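Local coordinates for enoyl-CoA hydratase/isomerase family protein (Bacillus anthracis, PDB 3KQF), which catalyses the hydration of 2-enoyl-CoA thioesters to 3-hydroxyacyl-CoA, probably in fatty-acid beta-oxidation, as a member of the crotonase (enoyl-CoA hydratase/isomerase) family, at the interface of chains A and B. Sequence-based numbering; all coordinates share one arbitrary frame. Chains: chain A/B, Enoyl-CoA hydratase/isomerase family protein.

The three contacts follow one another along a single A-B boundary of the deposited trimer. C-alpha centres of contacts 1 and 3 lie about 11 Å apart, those of contacts 2 and 3 about 12 Å, and those of contacts 1 and 2 about 21 Å, with contact 3 in the middle. Helix 160-169 of chain B serves contacts 2 and 3. Contact 1 is mostly an apolar plug, contact 3 a carboxylate held by groups of both chains and contact 2 a more charged end. Contacts 1 and 3 join C-terminal helix 209-222 of chain A, and contact 1 also helix 227-242, to the neighbour; contact 2 adds helix 175-181 and strand 186-188.

Contact 1: the interface of chains A and B. Residues chain A 211, 214-215, 218, 234, 237-238, 241; chain B 145-146, 151.
Carboxylate oxygen OE1 of A:Glu234 is gripped twice by B:Thr151. The hydroxyl OG1 of B:Thr151 donates to the anti lone pair of OE1 of A:Glu234 at 2.7 Å, while the backbone N of B:Thr151 donates to the same OE1 at 3.0 Å, nearly in line with the C-O bond and bent to 139° at the hydrogen. B:Thr151 stands in the first turn of helix 150-158, so the acid caps that helix start, whose dipole may help stabilise a negative charge there. A:Glu234 reaches it with CG anti to the backbone N (chi1 -173°) and an extended chain, its CG passing alongside the threonine hydroxyl.

Next to this polar pair, B:Ile145 pushes into the groove between helices 209-222 and 227-242 of chain A, with 104 Å² of its surface hidden. Its CG1 sits between the backbone N and the carbonyl carbon (chi1 66°), which divides the two branches between the helices. CD1 of B:Ile145 meets CB of A:Ala237 at 3.7 Å, and its CG2 packs against CA of A:Ala211 at 3.9 Å. A:Tyr238 runs past the isoleucine in the opposite direction, its CD1 3.9 Å from CG1 of B:Ile145, and the carbonyl O of B:Ile145 lies in the ring plane at its edge. The small alanines admit the plug, which ties the IPGAGG loop of one subunit to the C-terminal helices of its neighbour and may steady that loop near the active site.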
loop_
_atom_site.group_PDB
_atom_site.type_symbol
_atom_site.label_atom_id
_atom_site.label_comp_id
_atom_site.label_asym_id
_atom_site.label_seq_id
_atom_site.Cartn_x
_atom_site.Cartn_y
_atom_site.Cartn_z
ATOM N N ALA A 211 -15.738 -8.296 -19.119
ATOM C CA ALA A 211 -14.362 -8.360 -18.622
ATOM C C ALA A 211 -14.064 -7.251 -17.590
ATOM O O ALA A 211 -13.503 -7.511 -16.524
ATOM C CB ALA A 211 -13.367 -8.266 -19.809
ATOM N N LEU A 214 -16.057 -8.018 -14.394
ATOM C CA LEU A 214 -15.403 -9.131 -13.675
ATOM C C LEU A 214 -14.072 -8.683 -13.038
ATOM O O LEU A 214 -13.731 -9.112 -11.924
ATOM C CB LEU A 214 -15.217 -10.345 -14.607
ATOM C CG LEU A 214 -16.457 -11.194 -14.855
ATOM C CD1 LEU A 214 -16.240 -12.186 -16.024
ATOM C CD2 LEU A 214 -16.845 -11.953 -13.578
ATOM N N ALA A 215 -13.328 -7.819 -13.717
ATOM C CA ALA A 215 -12.078 -7.265 -13.154
ATOM C C ALA A 215 -12.378 -6.470 -11.890
ATOM O O ALA A 215 -11.657 -6.578 -10.891
ATOM C CB ALA A 215 -11.328 -6.386 -14.176
ATOM N N ALA A 218 -13.139 -9.025 -9.175
ATOM C CA ALA A 218 -11.942 -9.770 -8.766
ATOM C C ALA A 218 -10.971 -8.907 -7.922
ATOM O O ALA A 218 -10.476 -9.347 -6.880
ATOM C CB ALA A 218 -11.234 -10.336 -9.988
ATOM N N GLU A 234 -9.888 -15.025 -8.823
ATOM C CA GLU A 234 -9.543 -14.587 -10.175
ATOM C C GLU A 234 -9.784 -15.729 -11.178
ATOM O O GLU A 234 -10.269 -15.506 -12.294
ATOM C CB GLU A 234 -8.084 -14.209 -10.245
ATOM C CG GLU A 234 -7.670 -13.578 -11.585
ATOM C CD GLU A 234 -6.181 -13.405 -11.698
ATOM O OE1 GLU A 234 -5.660 -12.304 -11.369
ATOM O OE2 GLU A 234 -5.505 -14.406 -12.029
ATOM N N ALA A 237 -13.348 -16.012 -11.920
ATOM C CA ALA A 237 -13.740 -14.857 -12.719
ATOM C C ALA A 237 -13.332 -15.032 -14.172
ATOM O O ALA A 237 -14.096 -14.676 -15.078
ATOM C CB ALA A 237 -13.144 -13.582 -12.160
ATOM N N TYR A 238 -12.128 -15.570 -14.396
ATOM C CA TYR A 238 -11.603 -15.796 -15.749
ATOM C C TYR A 238 -12.529 -16.774 -16.531
ATOM O O TYR A 238 -12.717 -16.642 -17.745
ATOM C CB TYR A 238 -10.158 -16.300 -15.662
ATOM C CG TYR A 238 -9.412 -16.395 -16.979
ATOM C CD1 TYR A 238 -8.735 -15.299 -17.499
ATOM C CD2 TYR A 238 -9.344 -17.593 -17.675
ATOM C CE1 TYR A 238 -8.034 -15.389 -18.696
ATOM C CE2 TYR A 238 -8.635 -17.691 -18.867
ATOM C CZ TYR A 238 -7.984 -16.581 -19.368
ATOM O OH TYR A 238 -7.276 -16.671 -20.558
ATOM N N VAL A 241 -15.175 -15.126 -18.670
ATOM C CA VAL A 241 -14.882 -14.445 -19.947
ATOM C C VAL A 241 -14.499 -15.370 -21.076
ATOM O O VAL A 241 -14.716 -15.047 -22.248
ATOM C CB VAL A 241 -13.761 -13.391 -19.789
ATOM C CG1 VAL A 241 -14.226 -12.301 -18.895
ATOM C CG2 VAL A 241 -12.456 -14.038 -19.264
ATOM N N ILE B 145 -9.614 -10.945 -18.825
ATOM C CA ILE B 145 -9.020 -10.322 -17.660
ATOM C C ILE B 145 -7.685 -11.026 -17.428
ATOM O O ILE B 145 -7.446 -12.091 -18.009
ATOM C CB ILE B 145 -9.912 -10.465 -16.388
ATOM C CG1 ILE B 145 -10.018 -11.938 -15.966
ATOM C CG2 ILE B 145 -11.307 -9.804 -16.620
ATOM C CD1 ILE B 145 -10.682 -12.163 -14.594
ATOM N N PRO B 146 -6.807 -10.426 -16.619
ATOM C CA PRO B 146 -5.556 -11.123 -16.298
ATOM C C PRO B 146 -5.897 -12.460 -15.666
ATOM O O PRO B 146 -6.734 -12.514 -14.766
ATOM C CB PRO B 146 -4.881 -10.175 -15.301
ATOM C CG PRO B 146 -5.384 -8.834 -15.709
ATOM C CD PRO B 146 -6.822 -9.070 -16.053
ATOM N N THR B 151 -4.734 -9.428 -11.426
ATOM C CA THR B 151 -5.774 -8.734 -10.660
ATOM C C THR B 151 -5.532 -8.797 -9.153
ATOM O O THR B 151 -6.113 -8.039 -8.428
ATOM C CB THR B 151 -7.197 -9.298 -10.910
ATOM O OG1 THR B 151 -7.356 -10.558 -10.250
ATOM C CG2 THR B 151 -7.511 -9.399 -12.413
#

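Contact 2: the interface of chains A and B. Residues chain A 179, 185-186; chain B 162, 165, 180.
This is a polar subunit interface of the crotonase-family trimer, where helices 160-169 and 175-181 of chain B meet helix 175-181 and the start of strand 186-188 of chain A and link neighbouring subunits by charge and backbone recognition. B:Arg162 is its hub. NH2 of its guanidinium donates to the carbonyl O of A:Glu185 at 2.7 Å, landing on a lone pair in the carbonyl plane, although the oxygen is tilted 22° from the guanidinium plane. Bends at chi2 (60°) and chi3 (68°) turn the arginine tip toward this carbonyl. CB of A:Glu185 lies over one guanidinium face, toward its rim.

From the same side of the interface, B:Glu165 holds the other nitrogen: NH1 of B:Arg162 and OE1 of B:Glu165 form a salt bridge at 2.8 Å. OE1 lies in the guanidinium plane, while NH1 meets it from above the carboxylate plane. NH1 also stands over the face of the A:Phe186 ring, 4.4 Å from its centroid, in a cation-pi contact. The glutamate crosses that ring at about a right angle, CG of B:Glu165 lying 3.6 Å from CE2 of A:Phe186 and OE2 sitting in plane at the ring edge.

Farther along, A:Lys179 and B:Glu180 cross at about a right angle and meet at their tips, the ammonium NZ of A:Lys179 forming a salt bridge with OE2 of B:Glu180 at 3.1 Å, nearly along the C-O axis; water 1 bridges the same atoms. NZ of A:Lys179 and NH2 of B:Arg162 are 4.0 Å apart, like charges whose repulsion B:Glu180 and the A:Glu185 carbonyl may offset.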
loop_
_atom_site.group_PDB
_atom_site.type_symbol
_atom_site.label_atom_id
_atom_site.label_comp_id
_atom_site.label_asym_id
_atom_site.label_seq_id
_atom_site.Cartn_x
_atom_site.Cartn_y
_atom_site.Cartn_z
ATOM N N LYS A 179 -1.908 13.836 -5.252
ATOM C CA LYS A 179 -1.306 13.022 -6.314
ATOM C C LYS A 179 -0.011 12.374 -5.827
ATOM O O LYS A 179 0.219 11.197 -6.070
ATOM C CB LYS A 179 -1.018 13.825 -7.575
ATOM C CG LYS A 179 -0.831 12.896 -8.781
ATOM C CD LYS A 179 -0.230 13.556 -9.983
ATOM C CE LYS A 179 -0.235 12.559 -11.149
ATOM N NZ LYS A 179 0.170 11.178 -10.706
ATOM N N GLU A 185 -5.401 9.801 -8.815
ATOM C CA GLU A 185 -4.634 9.152 -9.877
ATOM C C GLU A 185 -4.255 10.074 -11.027
ATOM O O GLU A 185 -3.274 9.803 -11.732
ATOM C CB GLU A 185 -5.373 7.896 -10.378
ATOM C CG GLU A 185 -5.356 6.703 -9.366
ATOM C CD GLU A 185 -6.252 6.892 -8.145
ATOM O OE1 GLU A 185 -7.231 7.685 -8.193
ATOM O OE2 GLU A 185 -5.992 6.209 -7.121
ATOM N N PHE A 186 -5.033 11.142 -11.219
ATOM C CA PHE A 186 -4.754 12.157 -12.251
ATOM C C PHE A 186 -5.030 13.570 -11.713
ATOM O O PHE A 186 -5.903 13.755 -10.855
ATOM C CB PHE A 186 -5.653 11.953 -13.474
ATOM C CG PHE A 186 -5.537 10.587 -14.100
ATOM C CD1 PHE A 186 -4.629 10.352 -15.134
ATOM C CD2 PHE A 186 -6.331 9.551 -13.665
ATOM C CE1 PHE A 186 -4.527 9.086 -15.721
ATOM C CE2 PHE A 186 -6.240 8.273 -14.253
ATOM C CZ PHE A 186 -5.333 8.040 -15.256
ATOM N N ARG B 162 -4.672 2.578 -8.413
ATOM C CA ARG B 162 -3.857 2.565 -9.634
ATOM C C ARG B 162 -4.023 1.230 -10.361
ATOM O O ARG B 162 -4.029 1.195 -11.581
ATOM C CB ARG B 162 -2.379 2.838 -9.341
ATOM C CG ARG B 162 -1.524 2.913 -10.599
ATOM C CD ARG B 162 -1.983 4.029 -11.540
ATOM N NE ARG B 162 -1.748 5.348 -10.973
ATOM C CZ ARG B 162 -2.056 6.494 -11.571
ATOM N NH1 ARG B 162 -2.657 6.498 -12.753
ATOM N NH2 ARG B 162 -1.759 7.640 -10.990
ATOM N N GLU B 165 -7.258 1.514 -12.316
ATOM C CA GLU B 165 -7.069 2.376 -13.491
ATOM C C GLU B 165 -6.338 1.630 -14.609
ATOM O O GLU B 165 -6.809 1.579 -15.757
ATOM C CB GLU B 165 -6.336 3.684 -13.063
ATOM C CG GLU B 165 -6.091 4.700 -14.160
ATOM C CD GLU B 165 -4.804 4.473 -14.948
ATOM O OE1 GLU B 165 -3.697 4.395 -14.339
ATOM O OE2 GLU B 165 -4.894 4.456 -16.183
ATOM N N GLU B 180 7.269 5.523 -10.636
ATOM C CA GLU B 180 6.435 6.447 -9.859
ATOM C C GLU B 180 5.351 5.720 -9.048
ATOM O O GLU B 180 5.084 6.080 -7.892
ATOM C CB GLU B 180 5.793 7.489 -10.784
ATOM C CG GLU B 180 4.726 8.355 -10.127
ATOM C CD GLU B 180 4.128 9.380 -11.100
ATOM O OE1 GLU B 180 4.769 9.676 -12.127
ATOM O OE2 GLU B 180 3.017 9.886 -10.834
HETATM O O HOH W 1 1.233 10.002 -12.939
#

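Contact 3: the interface of chains A and B. Residues chain A 104, 125, 216, 219-220; chain B 160-161, 164, 168.
The phenol ring of B:Tyr168 lies between A:Pro104 and its own helix: CG of A:Pro104 is 3.6 Å above one face of the B:Tyr168 ring, toward the rim, and the carbonyl O of B:Lys164, from the preceding helical turn, lies off-centre over the opposite face. CG of A:Asp125 sits at the ring edge, in plane, with carboxylate and ring 66° apart.

Oxygen OD1 of that aspartate is held from both faces of its carboxylate plane. The hydroxyl OH of B:Tyr168 donates to OD1 of A:Asp125 at 2.8 Å from one face, and NZ of B:Lys164 makes a salt bridge to OD1 at 3.0 Å from the other. On the second oxygen, NZ of A:Lys216 reaches OD2 of A:Asp125 at 3.0 Å, on its syn lone pair. Two lysines, one from each chain, would thus favour a charged aspartate.

B:Lys164 arrives extended beyond CG, with CG anti to the carbonyl carbon (chi1 -72°) and 3.9 Å from CG2 of A:Ile219. Its NZ also donates to OG of A:Ser220 at 3.0 Å, and water 2 joins the same pair. The serine hydroxyl in turn donates to the carbonyl O of A:Lys216, which orients it as an acceptor. The site docks helix 160-169 of one subunit against helix 209-222 of the next and may set their register in the trimer.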
loop_
_atom_site.group_PDB
_atom_site.type_symbol
_atom_site.label_atom_id
_atom_site.label_comp_id
_atom_site.label_asym_id
_atom_site.label_seq_id
_atom_site.Cartn_x
_atom_site.Cartn_y
_atom_site.Cartn_z
ATOM N N PRO A 104 -17.260 0.557 -13.336
ATOM C CA PRO A 104 -16.236 1.419 -12.733
ATOM C C PRO A 104 -16.844 2.821 -12.474
ATOM O O PRO A 104 -17.675 3.302 -13.265
ATOM C CB PRO A 104 -15.174 1.506 -13.827
ATOM C CG PRO A 104 -15.287 0.236 -14.556
ATOM C CD PRO A 104 -16.783 -0.022 -14.607
ATOM N N ASP A 125 -13.839 3.988 -7.807
ATOM C CA ASP A 125 -12.707 3.152 -8.245
ATOM C C ASP A 125 -11.398 3.933 -8.375
ATOM O O ASP A 125 -10.352 3.443 -7.977
ATOM C CB ASP A 125 -13.036 2.450 -9.558
ATOM C CG ASP A 125 -14.147 1.436 -9.404
ATOM O OD1 ASP A 125 -13.822 0.265 -9.124
ATOM O OD2 ASP A 125 -15.332 1.813 -9.450
ATOM N N LYS A 216 -13.422 -5.637 -11.930
ATOM C CA LYS A 216 -13.794 -4.870 -10.743
ATOM C C LYS A 216 -14.111 -5.820 -9.591
ATOM O O LYS A 216 -13.631 -5.633 -8.487
ATOM C CB LYS A 216 -14.963 -3.902 -11.028
ATOM C CG LYS A 216 -15.434 -3.163 -9.763
ATOM C CD LYS A 216 -16.387 -2.016 -9.994
ATOM C CE LYS A 216 -16.703 -1.275 -8.680
ATOM N NZ LYS A 216 -17.588 -0.098 -8.913
ATOM N N ILE A 219 -10.707 -7.698 -8.377
ATOM C CA ILE A 219 -9.809 -6.782 -7.652
ATOM C C ILE A 219 -10.407 -6.368 -6.286
ATOM O O ILE A 219 -9.782 -6.536 -5.267
ATOM C CB ILE A 219 -9.519 -5.500 -8.476
ATOM C CG1 ILE A 219 -8.783 -5.829 -9.791
ATOM C CG2 ILE A 219 -8.713 -4.494 -7.631
ATOM C CD1 ILE A 219 -8.756 -4.663 -10.831
ATOM N N SER A 220 -11.650 -5.895 -6.291
ATOM C CA SER A 220 -12.278 -5.319 -5.085
ATOM C C SER A 220 -12.486 -6.339 -4.002
ATOM O O SER A 220 -12.386 -6.017 -2.827
ATOM C CB SER A 220 -13.617 -4.661 -5.425
ATOM O OG SER A 220 -13.471 -3.728 -6.488
ATOM N N VAL B 160 -4.983 -0.309 -4.691
ATOM C CA VAL B 160 -6.189 -0.616 -5.466
ATOM C C VAL B 160 -6.557 0.406 -6.549
ATOM O O VAL B 160 -6.971 0.040 -7.657
ATOM C CB VAL B 160 -7.383 -0.840 -4.528
ATOM C CG1 VAL B 160 -7.699 0.436 -3.729
ATOM C CG2 VAL B 160 -8.597 -1.303 -5.302
ATOM N N GLY B 161 -6.371 1.678 -6.246
ATOM C CA GLY B 161 -6.745 2.726 -7.181
ATOM C C GLY B 161 -5.987 2.701 -8.494
ATOM O O GLY B 161 -6.585 2.801 -9.583
ATOM N N LYS B 164 -6.680 -0.636 -10.463
ATOM C CA LYS B 164 -7.971 -0.521 -11.144
ATOM C C LYS B 164 -7.850 0.325 -12.416
ATOM O O LYS B 164 -8.303 -0.102 -13.477
ATOM C CB LYS B 164 -9.069 0.009 -10.224
ATOM C CG LYS B 164 -9.538 -1.028 -9.123
ATOM C CD LYS B 164 -10.578 -0.427 -8.252
ATOM C CE LYS B 164 -11.303 -1.466 -7.394
ATOM N NZ LYS B 164 -12.448 -0.871 -6.665
ATOM N N TYR B 168 -8.609 -1.612 -15.804
ATOM C CA TYR B 168 -9.848 -1.239 -16.490
ATOM C C TYR B 168 -9.552 -0.628 -17.850
ATOM O O TYR B 168 -10.244 -0.920 -18.798
ATOM C CB TYR B 168 -10.721 -0.236 -15.733
ATOM C CG TYR B 168 -11.206 -0.649 -14.386
ATOM C CD1 TYR B 168 -11.220 -1.971 -13.998
ATOM C CD2 TYR B 168 -11.758 0.292 -13.530
ATOM C CE1 TYR B 168 -11.670 -2.341 -12.743
ATOM C CE2 TYR B 168 -12.244 -0.064 -12.288
ATOM C CZ TYR B 168 -12.206 -1.385 -11.900
ATOM O OH TYR B 168 -12.683 -1.752 -10.655
HETATM O O HOH W 2 -14.879 -1.405 -5.009
#